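Local coordinates for protein putative methyltransferase (Porphyromonas gingivalis, PDB 3LL7) that is a putative methyltransferase, inferred from its family to transfer methyl groups, at residues 49-54 with 60-65. Residues are numbered along the deposited sequence; the frame is centred on the assembly and turned at random. Where two conformers were deposited one is given.
Sequences ELWPRL and QWAGIS
Helix 38-57 meets the short, weakly bonded helix 59-62 where the two backbones come closest at Leu54 and Ala62, with 5.9 Å between their CA atoms. Trp51 reaches across with its indole: NE1 donates to the backbone O of Ala62 at 3.0 Å, bent to 142° at the hydrogen, yet the oxygen lies at the ring edge, near the plane, and is met on a lone pair. Tryptophan suits this place because one side chain both packs and donates, engaging the backbone carbonyl of Ala62. Alanine is small enough to let the indole come close, its CB lying 3.7 Å from Trp51 NE1. Leu54 works beside it: chi1 of 178° puts CG anti to the backbone N and carries the branch to the short helix, where the two methyls part, CD2 to Ala62 CA at 3.8 Å and against one face of the Trp51 ring, near its rim, CD1 to Trp61 CB at 4.1 Å. Trp61 turns its own indole away from helix 38-57, to Leu67, Leu104 and Leu138, so a buried aromatic joins this short helix to helix 125-138. The contact closes a corner between two consecutive helices, 38-57 and 59-62, in the N-terminal helical region.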
loop_
_atom_site.group_PDB
_atom_site.type_symbol
_atom_site.label_atom_id
_atom_site.label_comp_id
_atom_site.label_asym_id
_atom_site.label_seq_id
_atom_site.Cartn_x
_atom_site.Cartn_y
_atom_site.Cartn_z
ATOM N N GLU A 49 17.674 16.250 11.482
ATOM C CA GLU A 49 18.133 14.871 11.161
ATOM C C GLU A 49 17.162 14.153 10.248
ATOM O O GLU A 49 17.577 13.488 9.300
ATOM C CB GLU A 49 18.408 14.016 12.424
ATOM C CG GLU A 49 19.237 12.704 12.200
ATOM C CD GLU A 49 18.404 11.449 11.840
ATOM O OE1 GLU A 49 17.176 11.436 12.078
ATOM O OE2 GLU A 49 18.981 10.457 11.309
ATOM N N LEU A 50 15.867 14.287 10.515
ATOM C CA LEU A 50 14.889 13.474 9.791
ATOM C C LEU A 50 14.288 14.178 8.576
ATOM O O LEU A 50 13.486 13.590 7.863
ATOM C CB LEU A 50 13.790 12.941 10.736
ATOM C CG LEU A 50 12.885 13.910 11.488
ATOM C CD1 LEU A 50 11.933 14.614 10.523
ATOM C CD2 LEU A 50 12.095 13.201 12.609
ATOM N N TRP A 51 14.669 15.426 8.325
ATOM C CA TRP A 51 14.099 16.135 7.166
ATOM C C TRP A 51 14.376 15.466 5.808
ATOM O O TRP A 51 13.458 15.374 4.976
ATOM C CB TRP A 51 14.484 17.626 7.143
ATOM C CG TRP A 51 13.351 18.470 6.648
ATOM C CD1 TRP A 51 13.211 19.007 5.400
ATOM C CD2 TRP A 51 12.163 18.824 7.375
ATOM N NE1 TRP A 51 12.025 19.695 5.312
ATOM C CE2 TRP A 51 11.353 19.591 6.503
ATOM C CE3 TRP A 51 11.708 18.577 8.683
ATOM C CZ2 TRP A 51 10.107 20.130 6.899
ATOM C CZ3 TRP A 51 10.462 19.107 9.076
ATOM C CH2 TRP A 51 9.681 19.873 8.179
ATOM N N PRO A 52 15.627 14.980 5.574
ATOM C CA PRO A 52 15.847 14.268 4.304
ATOM C C PRO A 52 14.902 13.072 4.130
ATOM O O PRO A 52 14.359 12.883 3.035
ATOM C CB PRO A 52 17.314 13.815 4.398
ATOM C CG PRO A 52 17.954 14.833 5.316
ATOM C CD PRO A 52 16.878 15.085 6.352
ATOM N N ARG A 53 14.682 12.303 5.206
ATOM C CA ARG A 53 13.789 11.128 5.149
ATOM C C ARG A 53 12.321 11.523 5.020
ATOM O O ARG A 53 11.550 10.807 4.380
ATOM C CB ARG A 53 14.022 10.174 6.333
ATOM C CG ARG A 53 15.361 9.394 6.241
ATOM C CD ARG A 53 15.435 8.198 7.220
ATOM N NE ARG A 53 15.269 8.593 8.628
ATOM C CZ ARG A 53 16.230 9.114 9.392
ATOM N NH1 ARG A 53 17.444 9.330 8.900
ATOM N NH2 ARG A 53 15.975 9.432 10.656
ATOM N N LEU A 54 11.935 12.652 5.620
ATOM C CA LEU A 54 10.623 13.258 5.363
ATOM C C LEU A 54 10.455 13.685 3.905
ATOM O O LEU A 54 9.398 13.456 3.313
ATOM C CB LEU A 54 10.349 14.467 6.274
ATOM C CG LEU A 54 9.018 15.220 6.068
ATOM C CD1 LEU A 54 7.789 14.384 6.524
ATOM C CD2 LEU A 54 9.021 16.549 6.801
ATOM N N GLN A 60 5.614 16.748 -0.311
ATOM C CA GLN A 60 4.722 17.898 -0.090
ATOM C C GLN A 60 4.763 18.436 1.356
ATOM O O GLN A 60 4.673 19.652 1.572
ATOM C CB GLN A 60 3.301 17.593 -0.526
ATOM C CG GLN A 60 3.161 17.534 -2.035
ATOM C CD GLN A 60 1.754 17.864 -2.498
ATOM O OE1 GLN A 60 0.775 17.587 -1.797
ATOM N NE2 GLN A 60 1.645 18.463 -3.682
ATOM N N TRP A 61 4.943 17.543 2.330
ATOM C CA TRP A 61 5.123 17.970 3.731
ATOM C C TRP A 61 6.472 18.672 3.968
ATOM O O TRP A 61 6.537 19.710 4.647
ATOM C CB TRP A 61 4.954 16.787 4.698
ATOM C CG TRP A 61 3.524 16.325 4.856
ATOM C CD1 TRP A 61 2.587 16.198 3.868
ATOM C CD2 TRP A 61 2.887 15.896 6.067
ATOM N NE1 TRP A 61 1.399 15.737 4.395
ATOM C CE2 TRP A 61 1.559 15.538 5.738
ATOM C CE3 TRP A 61 3.308 15.782 7.399
ATOM C CZ2 TRP A 61 0.644 15.076 6.694
ATOM C CZ3 TRP A 61 2.387 15.330 8.358
ATOM C CH2 TRP A 61 1.080 14.980 7.993
ATOM N N ALA A 62 7.541 18.105 3.407
ATOM C CA ALA A 62 8.888 18.640 3.602
ATOM C C ALA A 62 9.014 20.077 3.094
ATOM O O ALA A 62 9.934 20.801 3.492
ATOM C CB ALA A 62 9.938 17.741 2.950
ATOM N N GLY A 63 8.086 20.483 2.228
ATOM C CA GLY A 63 8.066 21.849 1.701
ATOM C C GLY A 63 7.197 22.828 2.480
ATOM O O GLY A 63 7.093 23.994 2.100
ATOM N N ILE A 64 6.573 22.363 3.562
ATOM C CA ILE A 64 5.661 23.204 4.355
ATOM C C ILE A 64 6.297 23.688 5.653
ATOM O O ILE A 64 6.813 22.881 6.468
ATOM C CB ILE A 64 4.298 22.526 4.640
ATOM C CG1 ILE A 64 3.534 22.324 3.326
ATOM C CG2 ILE A 64 3.453 23.357 5.619
ATOM C CD1 ILE A 64 2.119 21.836 3.505
ATOM N N SER A 65 6.220 25.010 5.839
ATOM C CA SER A 65 6.810 25.705 6.971
ATOM C C SER A 65 6.019 25.467 8.250
ATOM O O SER A 65 4.781 25.549 8.280
ATOM C CB SER A 65 6.921 27.217 6.698
ATOM O OG SER A 65 5.780 27.916 7.175
#